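Local coordinates for binary enterotoxin of Clostridium perfringens component a (Clostridium perfringens, PDB 5WTZ), which binds NAD+ and, as the enzymatic component of a binary enterotoxin, ADP-ribosylates actin, at residues 92-97 against 158-163; 356-361 against 414-419. One frame throughout, in Å; residues are numbered along the deposited sequence.

Contact 1: residues 92-97 against 158-163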
# COMPACT_ATOMS: atom_id res chain seq x y z
N LEU A 92 -1.74 -8.26 -20.86
CA LEU A 92 -3.00 -8.98 -20.70
C LEU A 92 -3.97 -8.14 -19.87
O LEU A 92 -3.66 -7.75 -18.75
CB LEU A 92 -2.77 -10.33 -20.01
CG LEU A 92 -4.02 -11.19 -19.76
CD1 LEU A 92 -4.47 -11.83 -21.05
CD2 LEU A 92 -3.78 -12.25 -18.68
N TYR A 93 -5.15 -7.86 -20.42
CA TYR A 93 -6.20 -7.25 -19.62
C TYR A 93 -6.96 -8.31 -18.81
O TYR A 93 -7.28 -9.39 -19.32
CB TYR A 93 -7.17 -6.46 -20.49
CG TYR A 93 -6.59 -5.24 -21.17
CD1 TYR A 93 -5.95 -5.35 -22.39
CD2 TYR A 93 -6.71 -3.98 -20.60
CE1 TYR A 93 -5.43 -4.24 -23.02
CE2 TYR A 93 -6.20 -2.86 -21.22
CZ TYR A 93 -5.55 -3.01 -22.44
OH TYR A 93 -5.03 -1.92 -23.08
N VAL A 94 -7.25 -7.99 -17.56
CA VAL A 94 -7.98 -8.91 -16.69
C VAL A 94 -9.13 -8.17 -16.03
O VAL A 94 -9.18 -6.94 -16.08
CB VAL A 94 -7.07 -9.55 -15.64
CG1 VAL A 94 -6.08 -10.49 -16.31
CG2 VAL A 94 -6.35 -8.48 -14.81
N TYR A 95 -10.04 -8.93 -15.42
CA TYR A 95 -11.31 -8.42 -14.90
C TYR A 95 -11.58 -8.87 -13.47
O TYR A 95 -11.24 -9.99 -13.08
CB TYR A 95 -12.47 -8.88 -15.81
CG TYR A 95 -12.34 -8.39 -17.23
CD1 TYR A 95 -11.55 -9.08 -18.15
CD2 TYR A 95 -12.99 -7.24 -17.66
CE1 TYR A 95 -11.42 -8.64 -19.45
CE2 TYR A 95 -12.87 -6.80 -18.97
CZ TYR A 95 -12.08 -7.50 -19.86
OH TYR A 95 -11.95 -7.06 -21.16
N TYR A 96 -12.19 -7.98 -12.69
CA TYR A 96 -12.78 -8.37 -11.41
C TYR A 96 -13.70 -7.28 -10.88
O TYR A 96 -13.41 -6.09 -11.03
CB TYR A 96 -11.71 -8.71 -10.36
CG TYR A 96 -10.76 -7.59 -10.02
CD1 TYR A 96 -9.64 -7.33 -10.80
CD2 TYR A 96 -10.96 -6.81 -8.89
CE1 TYR A 96 -8.75 -6.31 -10.47
CE2 TYR A 96 -10.08 -5.79 -8.56
CZ TYR A 96 -8.99 -5.54 -9.35
OH TYR A 96 -8.13 -4.53 -9.00
N TYR A 97 -14.81 -7.71 -10.31
CA TYR A 97 -15.70 -6.83 -9.58
C TYR A 97 -15.01 -6.42 -8.29
O TYR A 97 -14.27 -7.21 -7.71
CB TYR A 97 -17.02 -7.52 -9.27
CG TYR A 97 -17.99 -7.63 -10.42
CD1 TYR A 97 -18.55 -6.50 -11.01
CD2 TYR A 97 -18.35 -8.87 -10.91
CE1 TYR A 97 -19.47 -6.62 -12.06
CE2 TYR A 97 -19.27 -8.99 -11.95
CZ TYR A 97 -19.81 -7.86 -12.52
OH TYR A 97 -20.72 -7.98 -13.56
N VAL A 158 -13.43 -3.66 -12.34
CA VAL A 158 -12.07 -3.25 -12.66
C VAL A 158 -11.58 -3.97 -13.91
O VAL A 158 -11.64 -5.19 -14.00
CB VAL A 158 -11.08 -3.51 -11.49
CG1 VAL A 158 -9.67 -3.05 -11.86
CG2 VAL A 158 -11.54 -2.80 -10.21
N HIS A 159 -11.11 -3.18 -14.86
CA HIS A 159 -10.57 -3.65 -16.12
C HIS A 159 -9.08 -3.30 -16.11
O HIS A 159 -8.69 -2.20 -16.47
CB HIS A 159 -11.32 -2.98 -17.27
CG HIS A 159 -10.84 -3.35 -18.64
ND1 HIS A 159 -10.68 -2.42 -19.64
CD2 HIS A 159 -10.54 -4.55 -19.18
CE1 HIS A 159 -10.27 -3.03 -20.74
NE2 HIS A 159 -10.18 -4.33 -20.49
N LEU A 160 -8.26 -4.27 -15.69
CA LEU A 160 -6.88 -4.04 -15.27
C LEU A 160 -5.89 -4.53 -16.31
O LEU A 160 -5.97 -5.68 -16.74
CB LEU A 160 -6.62 -4.74 -13.93
CG LEU A 160 -5.23 -4.55 -13.29
CD1 LEU A 160 -4.96 -3.10 -12.89
CD2 LEU A 160 -5.07 -5.47 -12.09
N LYS A 161 -4.98 -3.65 -16.71
CA LYS A 161 -3.98 -3.97 -17.73
C LYS A 161 -2.68 -4.43 -17.08
O LYS A 161 -1.99 -3.65 -16.41
CB LYS A 161 -3.73 -2.77 -18.64
CG LYS A 161 -2.81 -3.08 -19.83
CD LYS A 161 -2.52 -1.85 -20.67
CE LYS A 161 -1.79 -2.23 -21.95
NZ LYS A 161 -1.44 -1.05 -22.80
N LEU A 162 -2.35 -5.70 -17.28
CA LEU A 162 -1.12 -6.28 -16.77
C LEU A 162 -0.02 -6.12 -17.80
O LEU A 162 -0.17 -6.56 -18.93
CB LEU A 162 -1.32 -7.77 -16.44
CG LEU A 162 -2.52 -8.18 -15.59
CD1 LEU A 162 -2.51 -9.69 -15.41
CD2 LEU A 162 -2.49 -7.47 -14.25
N PRO A 163 1.09 -5.48 -17.42
CA PRO A 163 2.15 -5.32 -18.42
C PRO A 163 2.89 -6.62 -18.75
O PRO A 163 2.76 -7.61 -18.02
CB PRO A 163 3.10 -4.31 -17.77
CG PRO A 163 2.85 -4.41 -16.31
CD PRO A 163 1.40 -4.83 -16.14
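His159 lies between Tyr93 and Tyr95 of the antiparallel neighbour strand. CB leaves with CG anti to the backbone N (chi1 179°), which sends the imidazole across to strand 92-97. CG comes within 4.0 Å of Tyr95 CE2; CD2 presses closest, 3.2 Å from that same CE2. CE1 turns the other way, 3.7 Å from Tyr93 CD2, and NE2 sits 3.5 Å from Tyr93 CD2. Both tyrosine rings run nearly parallel to the imidazole, at 19° for Tyr93 and 27° for Tyr95, but are displaced within their planes, centroids 4.9 Å away in each pair, giving little face-to-face stacking. Beyond, the extended Lys161 chain lays CG over one face of the Tyr93 ring, 4.0 Å from its centroid. On the other face of the sheet, Val158 CB sits over the Tyr96 ring, 3.8 Å from its centroid, and Val94 CG1 meets Leu162 CD1. Six backbone hydrogen bonds join the pairs Leu92-Leu162, Val94-Leu160 and Tyr96-Val158. Asp11 is hydrogen-bonded to the Tyr95 hydroxyl and to His159 NE2, while Asp207 pairs with ND1. With a carboxylate at each ring nitrogen, the imidazole is fixed in rotation and probably favours the protonated form.

Contact 2: residues 356-361 against 414-419. With NAD (nicotinamide-adenine-dinucleotide), chain B.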
# COMPACT_ATOMS: atom_id res chain seq x y z
N ARG A 356 1.30 1.32 18.92
CA ARG A 356 0.57 2.31 18.13
C ARG A 356 -0.30 1.61 17.07
O ARG A 356 0.17 0.70 16.38
CB ARG A 356 1.52 3.30 17.47
CG ARG A 356 2.32 4.14 18.48
CD ARG A 356 3.01 5.31 17.82
NE ARG A 356 3.74 6.06 18.83
CZ ARG A 356 4.61 7.03 18.58
NH1 ARG A 356 4.90 7.37 17.33
NH2 ARG A 356 5.21 7.66 19.58
N LYS A 357 -1.57 2.02 16.97
CA LYS A 357 -2.58 1.30 16.15
C LYS A 357 -2.75 1.90 14.76
O LYS A 357 -3.54 1.41 13.94
CB LYS A 357 -3.94 1.31 16.86
CG LYS A 357 -3.93 0.77 18.28
CD LYS A 357 -5.30 0.94 18.93
CE LYS A 357 -5.29 0.59 20.40
NZ LYS A 357 -6.63 0.83 20.99
N LEU A 358 -2.02 2.97 14.50
CA LEU A 358 -2.20 3.69 13.25
C LEU A 358 -0.92 3.60 12.44
O LEU A 358 0.11 4.18 12.80
CB LEU A 358 -2.58 5.15 13.54
CG LEU A 358 -3.92 5.37 14.26
CD1 LEU A 358 -4.05 6.80 14.76
CD2 LEU A 358 -5.11 5.01 13.36
N ILE A 359 -0.99 2.86 11.34
CA ILE A 359 0.17 2.63 10.49
C ILE A 359 0.06 3.40 9.17
O ILE A 359 -0.71 3.04 8.27
CB ILE A 359 0.35 1.13 10.18
CG1 ILE A 359 0.30 0.32 11.47
CG2 ILE A 359 1.63 0.90 9.39
CD1 ILE A 359 0.26 -1.20 11.27
N LEU A 360 0.84 4.47 9.07
CA LEU A 360 0.91 5.25 7.83
C LEU A 360 1.59 4.43 6.75
O LEU A 360 2.66 3.86 6.98
CB LEU A 360 1.65 6.57 8.05
CG LEU A 360 1.53 7.55 6.89
CD1 LEU A 360 0.08 8.00 6.72
CD2 LEU A 360 2.48 8.75 7.13
N ARG A 361 0.95 4.31 5.60
CA ARG A 361 1.64 3.78 4.42
C ARG A 361 1.61 4.88 3.37
O ARG A 361 0.63 5.04 2.64
CB ARG A 361 1.00 2.48 3.91
CG ARG A 361 1.72 1.89 2.69
CD ARG A 361 1.45 0.39 2.50
NE ARG A 361 0.03 0.13 2.22
CZ ARG A 361 -0.51 -1.09 2.12
NH1 ARG A 361 0.22 -2.18 2.29
NH2 ARG A 361 -1.81 -1.22 1.87
N LEU A 414 -4.94 0.06 12.02
CA LEU A 414 -5.35 0.64 10.74
C LEU A 414 -4.17 1.01 9.86
O LEU A 414 -3.32 1.82 10.23
CB LEU A 414 -6.22 1.88 10.96
CG LEU A 414 -7.49 1.65 11.78
CD1 LEU A 414 -8.26 2.94 11.98
CD2 LEU A 414 -8.39 0.58 11.13
N ILE A 415 -4.13 0.39 8.69
CA ILE A 415 -3.18 0.75 7.66
C ILE A 415 -3.75 1.94 6.90
O ILE A 415 -4.79 1.83 6.25
CB ILE A 415 -2.91 -0.45 6.73
CG1 ILE A 415 -2.47 -1.66 7.56
CG2 ILE A 415 -1.85 -0.09 5.68
CD1 ILE A 415 -2.56 -2.98 6.85
N ILE A 416 -3.08 3.08 7.00
CA ILE A 416 -3.62 4.32 6.44
C ILE A 416 -2.80 4.69 5.21
O ILE A 416 -1.73 5.29 5.30
CB ILE A 416 -3.60 5.46 7.48
CG1 ILE A 416 -4.36 5.01 8.74
CG2 ILE A 416 -4.22 6.73 6.90
CD1 ILE A 416 -4.41 6.03 9.82
N ASP A 417 -3.31 4.28 4.04
CA ASP A 417 -2.67 4.64 2.78
C ASP A 417 -2.90 6.11 2.50
O ASP A 417 -4.04 6.57 2.49
CB ASP A 417 -3.22 3.79 1.64
CG ASP A 417 -2.59 2.42 1.59
OD1 ASP A 417 -1.44 2.31 1.13
OD2 ASP A 417 -3.24 1.46 2.03
N ALA A 418 -1.82 6.84 2.28
CA ALA A 418 -1.92 8.27 2.07
C ALA A 418 -0.93 8.69 1.00
O ALA A 418 0.01 7.97 0.70
CB ALA A 418 -1.64 9.04 3.37
N THR A 419 -1.17 9.87 0.43
CA THR A 419 -0.24 10.49 -0.50
C THR A 419 0.24 11.81 0.09
O THR A 419 -0.58 12.61 0.55
CB THR A 419 -0.90 10.74 -1.86
OG1 THR A 419 -1.43 9.50 -2.38
CG2 THR A 419 0.08 11.37 -2.86
PA NAD B . 7.04 12.51 16.90
O1A NAD B . 7.64 13.80 17.39
O2A NAD B . 6.57 12.38 15.48
O5B NAD B . 5.79 12.09 17.84
C5B NAD B . 5.77 12.31 19.25
C4B NAD B . 4.34 12.42 19.72
O4B NAD B . 3.76 13.57 19.10
C3B NAD B . 3.50 11.21 19.30
O3B NAD B . 2.57 10.91 20.36
C2B NAD B . 2.77 11.70 18.06
O2B NAD B . 1.50 11.05 17.88
C1B NAD B . 2.62 13.19 18.32
N9A NAD B . 2.64 13.91 17.03
C8A NAD B . 3.61 13.88 16.10
N7A NAD B . 3.28 14.66 15.03
C5A NAD B . 2.06 15.17 15.28
C6A NAD B . 1.12 16.06 14.58
N6A NAD B . 1.43 16.56 13.36
N1A NAD B . -0.06 16.34 15.18
C2A NAD B . -0.37 15.85 16.39
N3A NAD B . 0.44 15.04 17.09
C4A NAD B . 1.64 14.67 16.59
O3 NAD B . 8.14 11.37 17.16
PN NAD B . 7.97 9.77 17.17
O1N NAD B . 7.62 9.33 15.77
O2N NAD B . 7.11 9.40 18.35
O5D NAD B . 9.49 9.37 17.53
C5D NAD B . 10.59 9.83 16.75
C4D NAD B . 11.82 9.01 17.10
O4D NAD B . 11.69 7.71 16.51
C3D NAD B . 13.05 9.61 16.46
O3D NAD B . 14.20 9.16 17.20
C2D NAD B . 13.06 8.99 15.08
O2D NAD B . 14.39 8.92 14.54
C1D NAD B . 12.44 7.62 15.30
N1N NAD B . 11.54 7.19 14.21
C2N NAD B . 10.22 6.98 14.43
C3N NAD B . 9.38 6.57 13.39
C7N NAD B . 7.91 6.33 13.61
O7N NAD B . 7.28 6.91 14.51
N7N NAD B . 7.35 5.44 12.81
C4N NAD B . 9.89 6.35 12.12
C5N NAD B . 11.24 6.57 11.92
C6N NAD B . 12.04 6.99 12.98
O HOH W 1 0.07 4.53 0.16
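Arg361 and Asp417 make the ionic part of this contact, side by side on parallel strands. The guanidinium grips the carboxylate side-on: NE reaches OD1 of Asp417 at 2.8 Å, and NH2 meets the syn lone pair of Asp417 OD2 at 3.0 Å. A bend at chi3 (64°) turns the arginine tip back to the acid, the two planes standing 35° apart. Ile415 CG2 lies over one guanidinium face, and NH1 forms a second salt bridge to Asp138. A water lies within hydrogen-bonding distance of both Arg361 O and Asp417 OD1.

Backbone bonds alternate across the strands, from Leu414 N-Lys357 O to Ala418 N-Arg361 O. The N-H of Arg361 approaches Ile416 O from 49° above the carbonyl plane.

Apolar contacts occupy the other face. Leu358 CD2 touches Ile416 CD1 at 3.7 Å and Leu414 CD1 at 4.0 Å, while Leu360 CD1 meets Ala418 CB at 3.9 Å; Phe326 of helix 320-330 packs on Leu358, Leu414 and Ile416.

Ligand bonds come from Arg356, whose extended chain brings NH1 and NH2 to the phosphate oxygen O2N of NAD, NH2 at 2.9 Å. It sits just ahead of a central strand of the mixed sheet, consistent with the ADP-ribosyltransferase fold.

How the contacts relate
Contact 1 closes before contact 2 opens along the chain, and their centres lie about 27 Å apart, with nearest atoms about 13 Å from each other. They belong to two separate five-stranded mixed beta sheets, one in each of the two ADP-ribosyltransferase exoenzyme regions, and the strand order is the same in both, 1-3-5-4-2. Contact 1 joins the first and third strands of its sheet, the edge strand 92-98 with 156-162; contact 2 joins the third and fifth of the other, 358-364 with 411-420. The strands 156-162 and 358-364 are thus equivalent places in a repeated fold. NAD is bound beside contact 2, while contact 1 lies away from the nucleotide, consistent with catalysis in the later domain.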